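PDB 7B04: nitrite oxidoreductase subunit A, which belongs to the molybdopterin oxidoreductase family and holds a molybdenum atom, two MD1 groups and an iron/sulfur cluster. Local coordinates for residues 916-921 with 1017-1022; 937-942 with 954-959; 912-917 with 1097-1102. One frame throughout, in Å; residues are numbered along the deposited sequence.

Contact 1 of 3, residues 916-921 with 1017-1022. With MD1 (phosphoric acid 4-(2-amino-4-oxo-3,4,5,6,-tetrahydro-pteridin-6-yl)-2-hydroxy-3,4-dimercapto-but-3-en-yl ester guanylate ester), chain C.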
loop_
_atom_site.group_PDB
_atom_site.type_symbol
_atom_site.label_atom_id
_atom_site.label_comp_id
_atom_site.label_asym_id
_atom_site.label_seq_id
_atom_site.Cartn_x
_atom_site.Cartn_y
_atom_site.Cartn_z
ATOM N N PRO B 916 4.678 2.105 12.380
ATOM C CA PRO B 916 4.292 0.844 11.751
ATOM C C PRO B 916 4.570 0.925 10.256
ATOM O O PRO B 916 5.033 1.939 9.738
ATOM C CB PRO B 916 2.787 0.746 12.043
ATOM C CG PRO B 916 2.524 1.749 13.132
ATOM C CD PRO B 916 3.500 2.846 12.851
ATOM N N LYS B 917 4.295 -0.168 9.569
ATOM C CA LYS B 917 4.438 -0.193 8.126
ATOM C C LYS B 917 3.085 -0.017 7.452
ATOM O O LYS B 917 2.033 -0.319 8.019
ATOM C CB LYS B 917 5.150 -1.469 7.689
ATOM C CG LYS B 917 6.559 -1.451 8.247
ATOM C CD LYS B 917 7.462 -2.509 7.691
ATOM C CE LYS B 917 8.790 -2.444 8.414
ATOM N NZ LYS B 917 8.684 -3.005 9.791
ATOM N N SER B 918 3.130 0.466 6.218
ATOM C CA SER B 918 1.949 0.943 5.522
ATOM C C SER B 918 1.585 0.036 4.358
ATOM O O SER B 918 2.406 -0.724 3.838
ATOM C CB SER B 918 2.163 2.369 5.004
ATOM O OG SER B 918 1.056 2.798 4.232
ATOM N N ARG B 919 0.315 0.127 3.970
ATOM C CA ARG B 919 -0.161 -0.554 2.780
ATOM C C ARG B 919 0.353 0.085 1.497
ATOM O O ARG B 919 0.356 -0.570 0.453
ATOM C CB ARG B 919 -1.689 -0.548 2.779
ATOM C CG ARG B 919 -2.296 0.823 2.977
ATOM C CD ARG B 919 -3.777 0.824 2.667
ATOM N NE ARG B 919 -4.512 -0.153 3.466
ATOM C CZ ARG B 919 -5.096 0.120 4.627
ATOM N NH1 ARG B 919 -5.031 1.344 5.133
ATOM N NH2 ARG B 919 -5.747 -0.830 5.284
ATOM N N HIS B 920 0.814 1.332 1.560
ATOM C CA HIS B 920 1.152 2.123 0.383
ATOM C C HIS B 920 2.622 2.028 0.002
ATOM O O HIS B 920 3.019 2.613 -1.014
ATOM C CB HIS B 920 0.772 3.589 0.608
ATOM C CG HIS B 920 -0.621 3.780 1.118
ATOM N ND1 HIS B 920 -1.725 3.727 0.297
ATOM C CD2 HIS B 920 -1.091 4.028 2.365
ATOM C CE1 HIS B 920 -2.816 3.931 1.014
ATOM N NE2 HIS B 920 -2.459 4.117 2.272
ATOM N N THR B 921 3.431 1.298 0.780
ATOM C CA THR B 921 4.872 1.199 0.553
ATOM C C THR B 921 5.354 -0.198 0.942
ATOM O O THR B 921 4.694 -0.927 1.698
ATOM C CB THR B 921 5.662 2.228 1.383
ATOM O OG1 THR B 921 5.453 1.989 2.785
ATOM C CG2 THR B 921 5.221 3.634 1.081
ATOM N N MET B 1017 1.458 8.256 15.528
ATOM C CA MET B 1017 1.812 7.259 14.529
ATOM C C MET B 1017 2.376 7.932 13.289
ATOM O O MET B 1017 1.802 8.899 12.782
ATOM C CB MET B 1017 0.594 6.407 14.143
ATOM C CG MET B 1017 0.936 5.162 13.341
ATOM S SD MET B 1017 1.117 5.435 11.564
ATOM C CE MET B 1017 -0.594 5.433 11.042
ATOM N N MET B 1018 3.492 7.399 12.803
ATOM C CA MET B 1018 4.040 7.743 11.501
ATOM C C MET B 1018 4.344 6.447 10.773
ATOM O O MET B 1018 4.955 5.545 11.349
ATOM C CB MET B 1018 5.317 8.585 11.626
ATOM C CG MET B 1018 5.142 9.912 12.343
ATOM S SD MET B 1018 6.641 10.916 12.302
ATOM C CE MET B 1018 7.694 10.011 13.432
ATOM N N LYS B 1019 3.928 6.346 9.516
ATOM C CA LYS B 1019 4.231 5.139 8.767
ATOM C C LYS B 1019 5.726 5.113 8.471
ATOM O O LYS B 1019 6.377 6.154 8.353
ATOM C CB LYS B 1019 3.392 5.062 7.493
ATOM C CG LYS B 1019 1.927 4.730 7.764
ATOM C CD LYS B 1019 1.793 3.371 8.442
ATOM C CE LYS B 1019 0.337 2.969 8.616
ATOM N NZ LYS B 1019 0.177 1.701 9.382
ATOM N N HIS B 1020 6.273 3.912 8.356
ATOM C CA HIS B 1020 7.717 3.742 8.278
ATOM C C HIS B 1020 8.200 3.943 6.850
ATOM O O HIS B 1020 7.496 3.595 5.899
ATOM C CB HIS B 1020 8.119 2.348 8.768
ATOM C CG HIS B 1020 9.554 2.015 8.500
ATOM N ND1 HIS B 1020 10.588 2.812 8.941
ATOM C CD2 HIS B 1020 10.132 0.981 7.844
ATOM C CE1 HIS B 1020 11.739 2.292 8.558
ATOM N NE2 HIS B 1020 11.492 1.176 7.896
ATOM N N SER B 1021 9.381 4.563 6.704
ATOM C CA SER B 1021 10.000 4.712 5.384
ATOM C C SER B 1021 9.348 5.543 4.293
ATOM O O SER B 1021 8.681 5.041 3.383
ATOM C CB SER B 1021 10.339 3.379 4.792
ATOM O OG SER B 1021 11.669 3.028 5.088
ATOM N N ALA B 1022 9.472 6.836 4.471
ATOM C CA ALA B 1022 9.519 7.780 3.377
ATOM C C ALA B 1022 10.977 8.118 3.038
ATOM O O ALA B 1022 11.898 7.808 3.798
ATOM C CB ALA B 1022 8.724 9.003 3.786
HETATM P PB MD1 C . 15.007 -2.412 3.493
HETATM O O3B MD1 C . 13.716 -1.823 2.661
HETATM O O1B MD1 C . 16.087 -1.359 3.486
HETATM O O2B MD1 C . 15.517 -3.651 2.797
HETATM O O3A MD1 C . 14.634 -2.805 5.054
HETATM C C10 MD1 C . 13.320 -3.056 5.461
HETATM C C11 MD1 C . 13.111 -2.483 6.894
HETATM O O11 MD1 C . 12.436 -1.029 6.785
HETATM C C12 MD1 C . 12.404 -3.324 7.651
HETATM S S12 MD1 C . 11.709 -4.818 6.886
HETATM C C13 MD1 C . 12.111 -3.163 9.172
HETATM S S13 MD1 C . 11.106 -4.507 9.869
HETATM C C14 MD1 C . 12.505 -2.103 10.090
HETATM N N15 MD1 C . 11.153 -1.306 10.406
HETATM C C16 MD1 C . 11.304 -0.031 10.992
HETATM C C15 MD1 C . 10.107 0.643 11.561
HETATM O O14 MD1 C . 9.055 0.099 11.525
HETATM N N17 MD1 C . 10.232 1.992 12.173
HETATM C C17 MD1 C . 11.602 2.701 12.212
HETATM N N16 MD1 C . 11.723 4.016 12.814
HETATM N N18 MD1 C . 12.825 2.027 11.641
HETATM C C20 MD1 C . 12.730 0.720 11.046
HETATM N N8 MD1 C . 13.896 0.142 10.522
HETATM C C7 MD1 C . 13.719 -1.266 9.787
HETATM P PA MD1 C . 13.747 -1.513 1.040
HETATM O O1A MD1 C . 12.361 -1.635 0.455
HETATM O O2A MD1 C . 14.249 -0.111 0.858
HETATM O "O5'" MD1 C . 14.788 -2.473 0.201
HETATM C "C5'" MD1 C . 14.685 -2.415 -1.195
HETATM C "C4'" MD1 C . 15.768 -1.452 -1.792
HETATM O "O4'" MD1 C . 16.528 -2.174 -2.941
HETATM C "C1'" MD1 C . 15.934 -1.590 -4.259
HETATM N N9 MD1 C . 15.561 -2.675 -5.208
HETATM C C4 MD1 C . 16.521 -3.413 -5.740
HETATM N N3 MD1 C . 17.996 -3.376 -5.565
HETATM C C2 MD1 C . 18.828 -4.328 -6.288
HETATM N N2 MD1 C . 20.262 -4.287 -6.113
HETATM N N1 MD1 C . 18.241 -5.305 -7.169
HETATM C C6 MD1 C . 16.822 -5.334 -7.331
HETATM O O6 MD1 C . 16.333 -6.134 -8.055
HETATM C C5 MD1 C . 15.948 -4.329 -6.568
HETATM N N7 MD1 C . 14.634 -4.134 -6.532
HETATM C C8 MD1 C . 14.381 -3.108 -5.689
HETATM C "C2'" MD1 C . 14.914 -0.911 -3.911
HETATM O "O2'" MD1 C . 14.769 0.257 -4.773
HETATM C "C3'" MD1 C . 15.215 -0.443 -2.350
HETATM O "O3'" MD1 C . 16.119 0.701 -2.360
#
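Pro916 and His1020 tie the two segments together with one backbone bond, His1020 N giving its hydrogen to Pro916 O at 2.7 Å. Around this bond the packing is close. CD and CG of Pro916 rest on Met1017 CG, CD at 3.5 Å, with Met1018 O also against CD. One residue on, Lys1019 bends at chi2 (-61°), which turns CD to lie 3.6 Å from Ser918 CB. From there the straight remainder of the chain runs over Ser918 to the carbonyl of Lys917. Its NZ donates to Lys917 O at 3.1 Å from above the carbonyl plane, 55° out of it, and also forms a salt bridge with Glu311. Segment 916-921 is the loop that follows strand 911-914, and residues 1017-1022 carry the neighbouring parallel strand 1015-1018 into its own loop. This sheet belongs to the C-terminal beta domain that, as in related molybdopterin enzymes, covers the cofactors. An ST turn bends the first loop, with Ser918 OG accepting from His920 N. On the cofactor side, the His1020 ring takes MD1 C16 over the centre of one face and Ser1021 OG toward the rim of the other, while NE2 donates at its edge to MD1 O11 (2.6 Å). Lys917 runs alongside, its CE 3.7 Å from His1020 CD2, and its side chain comes within about 4 Å of the molybdenum atom. The other end is looser between the segments: Thr921 OG1 stops 4.1 Å from His1020 O, and Thr921 meets Ser1021 at similar range, though Thr921 O bonds to N17 of the second MD1. Between Ser918 and Thr921, Arg919 and His920 turn to subunit B, where Arg919 NH1 pairs with Asp147 and Glu146 of that chain and His920 NE2 bonds to the same Glu146.

Contact 2 of 3, residues 937-942 with 954-959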
loop_
_atom_site.group_PDB
_atom_site.type_symbol
_atom_site.label_atom_id
_atom_site.label_comp_id
_atom_site.label_asym_id
_atom_site.label_seq_id
_atom_site.Cartn_x
_atom_site.Cartn_y
_atom_site.Cartn_z
ATOM N N ASN B 937 -1.128 9.743 2.100
ATOM C CA ASN B 937 -1.391 10.861 2.994
ATOM C C ASN B 937 -2.710 11.548 2.655
ATOM O O ASN B 937 -3.240 11.413 1.549
ATOM C CB ASN B 937 -0.227 11.852 2.954
ATOM C CG ASN B 937 0.018 12.406 1.583
ATOM O OD1 ASN B 937 -0.892 12.863 0.895
ATOM N ND2 ASN B 937 1.256 12.313 1.149
ATOM N N ASN B 938 -3.185 12.355 3.604
ATOM C CA ASN B 938 -4.382 13.181 3.466
ATOM C C ASN B 938 -4.162 14.372 2.552
ATOM O O ASN B 938 -5.092 15.140 2.305
ATOM C CB ASN B 938 -4.856 13.710 4.826
ATOM C CG ASN B 938 -5.919 12.843 5.465
ATOM O OD1 ASN B 938 -6.529 11.994 4.820
ATOM N ND2 ASN B 938 -6.166 13.079 6.749
ATOM N N PHE B 939 -2.929 14.598 2.124
ATOM C CA PHE B 939 -2.616 15.829 1.424
ATOM C C PHE B 939 -2.222 15.656 -0.034
ATOM O O PHE B 939 -1.989 16.664 -0.709
ATOM C CB PHE B 939 -1.521 16.548 2.213
ATOM C CG PHE B 939 -1.827 16.607 3.681
ATOM C CD1 PHE B 939 -2.699 17.563 4.171
ATOM C CD2 PHE B 939 -1.306 15.668 4.558
ATOM C CE1 PHE B 939 -3.017 17.609 5.510
ATOM C CE2 PHE B 939 -1.620 15.708 5.901
ATOM C CZ PHE B 939 -2.477 16.679 6.378
ATOM N N GLY B 940 -2.265 14.437 -0.572
ATOM C CA GLY B 940 -1.794 14.172 -1.921
ATOM C C GLY B 940 -2.408 15.041 -3.000
ATOM O O GLY B 940 -3.625 15.243 -3.031
ATOM N N ASP B 941 -1.566 15.573 -3.884
ATOM C CA ASP B 941 -2.014 16.405 -4.993
ATOM C C ASP B 941 -0.981 16.353 -6.113
ATOM O O ASP B 941 0.171 16.761 -5.916
ATOM C CB ASP B 941 -2.242 17.847 -4.517
ATOM C CG ASP B 941 -2.633 18.794 -5.645
ATOM O OD1 ASP B 941 -3.677 19.461 -5.536
ATOM O OD2 ASP B 941 -1.890 18.902 -6.630
ATOM N N PRO B 942 -1.348 15.854 -7.296
ATOM C CA PRO B 942 -0.379 15.813 -8.401
ATOM C C PRO B 942 0.005 17.187 -8.921
ATOM O O PRO B 942 1.093 17.329 -9.491
ATOM C CB PRO B 942 -1.108 14.996 -9.476
ATOM C CG PRO B 942 -2.558 15.207 -9.182
ATOM C CD PRO B 942 -2.663 15.318 -7.686
ATOM N N GLU B 954 3.140 14.321 0.886
ATOM C CA GLU B 954 3.959 14.584 2.067
ATOM C C GLU B 954 3.614 13.574 3.151
ATOM O O GLU B 954 2.476 13.119 3.250
ATOM C CB GLU B 954 3.823 16.009 2.619
ATOM C CG GLU B 954 2.495 16.688 2.448
ATOM C CD GLU B 954 2.499 18.059 3.079
ATOM O OE1 GLU B 954 3.306 18.265 4.007
ATOM O OE2 GLU B 954 1.720 18.933 2.642
ATOM N N HIS B 955 4.603 13.240 3.972
ATOM C CA HIS B 955 4.397 12.303 5.064
ATOM C C HIS B 955 3.685 12.990 6.224
ATOM O O HIS B 955 3.828 14.198 6.434
ATOM C CB HIS B 955 5.743 11.740 5.517
ATOM C CG HIS B 955 5.652 10.402 6.176
ATOM N ND1 HIS B 955 5.471 9.234 5.469
ATOM C CD2 HIS B 955 5.743 10.046 7.479
ATOM C CE1 HIS B 955 5.439 8.215 6.310
ATOM N NE2 HIS B 955 5.604 8.682 7.535
ATOM N N GLN B 956 2.908 12.208 6.974
ATOM C CA GLN B 956 1.998 12.734 7.983
ATOM C C GLN B 956 2.146 11.965 9.290
ATOM O O GLN B 956 2.581 10.811 9.312
ATOM C CB GLN B 956 0.539 12.667 7.504
ATOM C CG GLN B 956 0.017 11.249 7.300
ATOM C CD GLN B 956 -1.384 11.215 6.718
ATOM O OE1 GLN B 956 -1.996 12.256 6.481
ATOM N NE2 GLN B 956 -1.898 10.013 6.482
ATOM N N ILE B 957 1.782 12.628 10.390
ATOM C CA ILE B 957 1.771 12.023 11.717
ATOM C C ILE B 957 0.342 11.999 12.245
ATOM O O ILE B 957 -0.397 12.981 12.116
ATOM C CB ILE B 957 2.702 12.762 12.706
ATOM C CG1 ILE B 957 2.676 12.071 14.072
ATOM C CG2 ILE B 957 2.301 14.223 12.856
ATOM C CD1 ILE B 957 3.687 12.614 15.056
ATOM N N HIS B 958 -0.054 10.862 12.813
ATOM C CA HIS B 958 -1.378 10.713 13.397
ATOM C C HIS B 958 -1.344 11.141 14.859
ATOM O O HIS B 958 -0.441 10.751 15.604
ATOM C CB HIS B 958 -1.847 9.261 13.295
ATOM C CG HIS B 958 -2.229 8.837 11.911
ATOM N ND1 HIS B 958 -3.529 8.558 11.551
ATOM C CD2 HIS B 958 -1.482 8.654 10.797
ATOM C CE1 HIS B 958 -3.565 8.210 10.277
ATOM N NE2 HIS B 958 -2.337 8.261 9.796
ATOM N N ILE B 959 -2.325 11.943 15.263
ATOM C CA ILE B 959 -2.428 12.430 16.635
ATOM C C ILE B 959 -3.904 12.479 17.012
ATOM O O ILE B 959 -4.758 12.800 16.178
ATOM C CB ILE B 959 -1.735 13.801 16.815
ATOM C CG1 ILE B 959 -1.784 14.240 18.282
ATOM C CG2 ILE B 959 -2.343 14.846 15.893
ATOM C CD1 ILE B 959 -0.801 15.339 18.625
#
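Gln956 OE1 accepts the backbone N-H of Asn938 at 3.1 Å; the bond is nearly straight at the hydrogen (167°), with the donor 45° above the carbonyl plane. The same oxygen has Phe939 CE2 at 3.5 Å and Asn938 CB at 3.6 Å, so Asn938 and Phe939 both close on this oxygen. Gln956 CG lies between its backbone N and carbonyl carbon (chi1 65°), directed toward the loop. The extended chain beyond it carries the amide on, with NE2 3.6 Å from Asn937 CA. This amide stands almost perpendicular to that of Asn938 and steeply to the Phe939 ring. Within the loop an Asx turn, Phe939 N to Asn937 OD1 at 2.9 Å, fixes the backbone that offers the Asn938 N-H. Phe939 CB also lies 4.0 Å from Glu954 CG, whose carboxylate is held by Arg1004 and Tyr974. Asn938 OD1 accepts from Gly145 N of subunit B. The contact thus joins the loop after helix 930-935 to the start of strand 956-959, which runs between strands 1015-1018 and 1001-1007, with subunit B packed on the loop.

Contact 3 of 3, residues 912-917 with 1097-1102. With MD1 (phosphoric acid 4-(2-amino-4-oxo-3,4,5,6,-tetrahydro-pteridin-6-yl)-2-hydroxy-3,4-dimercapto-but-3-en-yl ester guanylate ester), chain C.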
loop_
_atom_site.group_PDB
_atom_site.type_symbol
_atom_site.label_atom_id
_atom_site.label_comp_id
_atom_site.label_asym_id
_atom_site.label_seq_id
_atom_site.Cartn_x
_atom_site.Cartn_y
_atom_site.Cartn_z
ATOM N N TYR B 912 3.802 8.386 22.973
ATOM C CA TYR B 912 4.435 7.303 22.249
ATOM C C TYR B 912 4.487 7.679 20.773
ATOM O O TYR B 912 3.742 8.543 20.299
ATOM C CB TYR B 912 3.670 5.990 22.436
ATOM C CG TYR B 912 3.579 5.498 23.867
ATOM C CD1 TYR B 912 4.613 4.771 24.441
ATOM C CD2 TYR B 912 2.448 5.741 24.633
ATOM C CE1 TYR B 912 4.528 4.318 25.746
ATOM C CE2 TYR B 912 2.354 5.294 25.934
ATOM C CZ TYR B 912 3.394 4.581 26.487
ATOM O OH TYR B 912 3.300 4.132 27.783
ATOM N N CYS B 913 5.355 7.005 20.035
ATOM C CA CYS B 913 5.472 7.326 18.615
ATOM C C CYS B 913 5.765 6.015 17.893
ATOM O O CYS B 913 6.920 5.646 17.676
ATOM C CB CYS B 913 6.541 8.371 18.341
ATOM S SG CYS B 913 6.512 9.013 16.656
ATOM N N VAL B 914 4.705 5.343 17.501
ATOM C CA VAL B 914 4.829 4.092 16.774
ATOM C C VAL B 914 5.152 4.415 15.325
ATOM O O VAL B 914 4.698 5.428 14.777
ATOM C CB VAL B 914 3.534 3.267 16.887
ATOM C CG1 VAL B 914 3.337 2.763 18.301
ATOM C CG2 VAL B 914 2.351 4.113 16.462
ATOM N N THR B 915 5.980 3.582 14.700
ATOM C CA THR B 915 6.270 3.722 13.278
ATOM C C THR B 915 5.951 2.385 12.622
ATOM O O THR B 915 6.857 1.601 12.297
ATOM C CB THR B 915 7.713 4.161 13.019
ATOM O OG1 THR B 915 8.630 3.185 13.531
ATOM C CG2 THR B 915 7.981 5.510 13.670
ATOM N N PRO B 916 4.678 2.105 12.380
ATOM C CA PRO B 916 4.292 0.844 11.751
ATOM C C PRO B 916 4.570 0.925 10.256
ATOM O O PRO B 916 5.033 1.939 9.738
ATOM C CB PRO B 916 2.787 0.746 12.043
ATOM C CG PRO B 916 2.524 1.749 13.132
ATOM C CD PRO B 916 3.500 2.846 12.851
ATOM N N LYS B 917 4.295 -0.168 9.569
ATOM C CA LYS B 917 4.438 -0.193 8.126
ATOM C C LYS B 917 3.085 -0.017 7.452
ATOM O O LYS B 917 2.033 -0.319 8.019
ATOM C CB LYS B 917 5.150 -1.469 7.689
ATOM C CG LYS B 917 6.559 -1.451 8.247
ATOM C CD LYS B 917 7.462 -2.509 7.691
ATOM C CE LYS B 917 8.790 -2.444 8.414
ATOM N NZ LYS B 917 8.684 -3.005 9.791
ATOM N N VAL B 1097 14.885 -2.135 17.887
ATOM C CA VAL B 1097 13.576 -1.668 18.336
ATOM C C VAL B 1097 13.407 -0.182 18.043
ATOM O O VAL B 1097 13.956 0.661 18.769
ATOM C CB VAL B 1097 13.404 -1.955 19.834
ATOM C CG1 VAL B 1097 13.128 -3.411 20.015
ATOM C CG2 VAL B 1097 14.668 -1.533 20.628
ATOM N N PRO B 1098 12.650 0.193 17.008
ATOM C CA PRO B 1098 12.432 1.626 16.762
ATOM C C PRO B 1098 11.343 2.236 17.621
ATOM O O PRO B 1098 11.299 3.468 17.747
ATOM C CB PRO B 1098 12.056 1.679 15.272
ATOM C CG PRO B 1098 12.466 0.353 14.715
ATOM C CD PRO B 1098 12.276 -0.614 15.834
ATOM N N LYS B 1099 10.478 1.422 18.223
ATOM C CA LYS B 1099 9.340 1.928 18.979
ATOM C C LYS B 1099 9.654 2.238 20.439
ATOM O O LYS B 1099 8.810 2.834 21.120
ATOM C CB LYS B 1099 8.176 0.940 18.886
ATOM C CG LYS B 1099 7.677 0.805 17.461
ATOM C CD LYS B 1099 6.480 -0.109 17.333
ATOM C CE LYS B 1099 6.057 -0.195 15.875
ATOM N NZ LYS B 1099 4.837 -1.016 15.680
ATOM N N GLU B 1100 10.828 1.857 20.943
ATOM C CA GLU B 1100 11.212 2.246 22.298
ATOM C C GLU B 1100 11.646 3.703 22.233
ATOM O O GLU B 1100 12.832 4.044 22.183
ATOM C CB GLU B 1100 12.305 1.345 22.853
ATOM C CG GLU B 1100 11.754 0.189 23.649
ATOM C CD GLU B 1100 11.383 0.574 25.067
ATOM O OE1 GLU B 1100 10.592 -0.167 25.683
ATOM O OE2 GLU B 1100 11.881 1.607 25.564
ATOM N N THR B 1101 10.645 4.575 22.234
ATOM C CA THR B 1101 10.870 6.005 22.140
ATOM C C THR B 1101 9.606 6.716 22.590
ATOM O O THR B 1101 8.504 6.166 22.522
ATOM C CB THR B 1101 11.241 6.427 20.710
ATOM O OG1 THR B 1101 11.916 7.692 20.735
ATOM C CG2 THR B 1101 9.998 6.535 19.830
ATOM N N LEU B 1102 9.792 7.929 23.088
ATOM C CA LEU B 1102 8.702 8.854 23.339
ATOM C C LEU B 1102 9.074 10.197 22.740
ATOM O O LEU B 1102 10.252 10.530 22.605
ATOM C CB LEU B 1102 8.368 9.010 24.813
ATOM C CG LEU B 1102 7.872 7.726 25.466
ATOM C CD1 LEU B 1102 8.278 7.720 26.911
ATOM C CD2 LEU B 1102 6.372 7.592 25.322
HETATM P PB MD1 C . 15.007 -2.412 3.493
HETATM O O3B MD1 C . 13.716 -1.823 2.661
HETATM O O1B MD1 C . 16.087 -1.359 3.486
HETATM O O2B MD1 C . 15.517 -3.651 2.797
HETATM O O3A MD1 C . 14.634 -2.805 5.054
HETATM C C10 MD1 C . 13.320 -3.056 5.461
HETATM C C11 MD1 C . 13.111 -2.483 6.894
HETATM O O11 MD1 C . 12.436 -1.029 6.785
HETATM C C12 MD1 C . 12.404 -3.324 7.651
HETATM S S12 MD1 C . 11.709 -4.818 6.886
HETATM C C13 MD1 C . 12.111 -3.163 9.172
HETATM S S13 MD1 C . 11.106 -4.507 9.869
HETATM C C14 MD1 C . 12.505 -2.103 10.090
HETATM N N15 MD1 C . 11.153 -1.306 10.406
HETATM C C16 MD1 C . 11.304 -0.031 10.992
HETATM C C15 MD1 C . 10.107 0.643 11.561
HETATM O O14 MD1 C . 9.055 0.099 11.525
HETATM N N17 MD1 C . 10.232 1.992 12.173
HETATM C C17 MD1 C . 11.602 2.701 12.212
HETATM N N16 MD1 C . 11.723 4.016 12.814
HETATM N N18 MD1 C . 12.825 2.027 11.641
HETATM C C20 MD1 C . 12.730 0.720 11.046
HETATM N N8 MD1 C . 13.896 0.142 10.522
HETATM C C7 MD1 C . 13.719 -1.266 9.787
HETATM P PA MD1 C . 13.747 -1.513 1.040
HETATM O O1A MD1 C . 12.361 -1.635 0.455
HETATM O O2A MD1 C . 14.249 -0.111 0.858
HETATM O "O5'" MD1 C . 14.788 -2.473 0.201
HETATM C "C5'" MD1 C . 14.685 -2.415 -1.195
HETATM C "C4'" MD1 C . 15.768 -1.452 -1.792
HETATM O "O4'" MD1 C . 16.528 -2.174 -2.941
HETATM C "C1'" MD1 C . 15.934 -1.590 -4.259
HETATM N N9 MD1 C . 15.561 -2.675 -5.208
HETATM C C4 MD1 C . 16.521 -3.413 -5.740
HETATM N N3 MD1 C . 17.996 -3.376 -5.565
HETATM C C2 MD1 C . 18.828 -4.328 -6.288
HETATM N N2 MD1 C . 20.262 -4.287 -6.113
HETATM N N1 MD1 C . 18.241 -5.305 -7.169
HETATM C C6 MD1 C . 16.822 -5.334 -7.331
HETATM O O6 MD1 C . 16.333 -6.134 -8.055
HETATM C C5 MD1 C . 15.948 -4.329 -6.568
HETATM N N7 MD1 C . 14.634 -4.134 -6.532
HETATM C C8 MD1 C . 14.381 -3.108 -5.689
HETATM C "C2'" MD1 C . 14.914 -0.911 -3.911
HETATM O "O2'" MD1 C . 14.769 0.257 -4.773
HETATM C "C3'" MD1 C . 15.215 -0.443 -2.350
HETATM O "O3'" MD1 C . 16.119 0.701 -2.360
#
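Among the apolar contacts, Tyr912 and Leu1102 lie side by side and point the same way. Leu1102 CD2 sits over one face of the tyrosine ring, 3.9 Å from its centroid and 28° off the normal, in a CH-pi contact displaced toward CD1. Further along, Thr1101 CG2 touches Cys913 CB at 4.2 Å, and the methylenes of Lys1099 run past Val914, CD lying 4.4 Å from CG1. The extended lysine chain continues until CE lies 4.0 Å from Thr915 N. Backbone contacts are weaker: the two chains run roughly antiparallel, 153° apart, and share no hydrogen bond. Glu1100 is instead the centre of an inverse gamma turn that swings the chain from the Lys1099 side toward strand 1102-1109, and Thr1101 OG1 is satisfied by Ile1059 O.

Contacts with the cofactors form the remaining group. Thr915 OG1, placed between its own N and carbonyl carbon (chi1 61°), accepts from MD1 N17 and, weakly at 3.3 Å, from MD1 N16; the N17 bond is modelled very short and is doubtful in detail. Pro1098 packs against the same end of the pterin, CB 3.3 Å from MD1 C17 and CG 3.5 Å from N18. Lys1099 NZ forms a salt bridge with O1A of the other MD1 and a weak bond to Glu527 O. One contact therefore serves both MD1 groups: a neutral hydroxyl probably receives N-H groups of one pterin, while a buried ammonium would offset phosphate charge on the other.

All three contacts reach one sheet, with strand 1015-1018 of contact 1 between strand 956-959 of contact 2 and strand 911-914 of contact 3. A probable bond from His958 N to Met1017 O (2.7 Å) joins contacts 1 and 2, whose centres are 11 Å apart. Another, from Met1018 N to Val914 O (3.0 Å), joins contacts 1 and 3, 12 Å apart, which also share Pro916 and Lys917. Contacts 2 and 3 do not touch. Contacts 1 and 3 both line the MD1 pockets, bonding the same MD1 at different atoms, O11 through His1020 and N17 and N16 through Thr915, whereas contact 2 faces subunit B; its His955 side chain lies about 9 Å from an MD1.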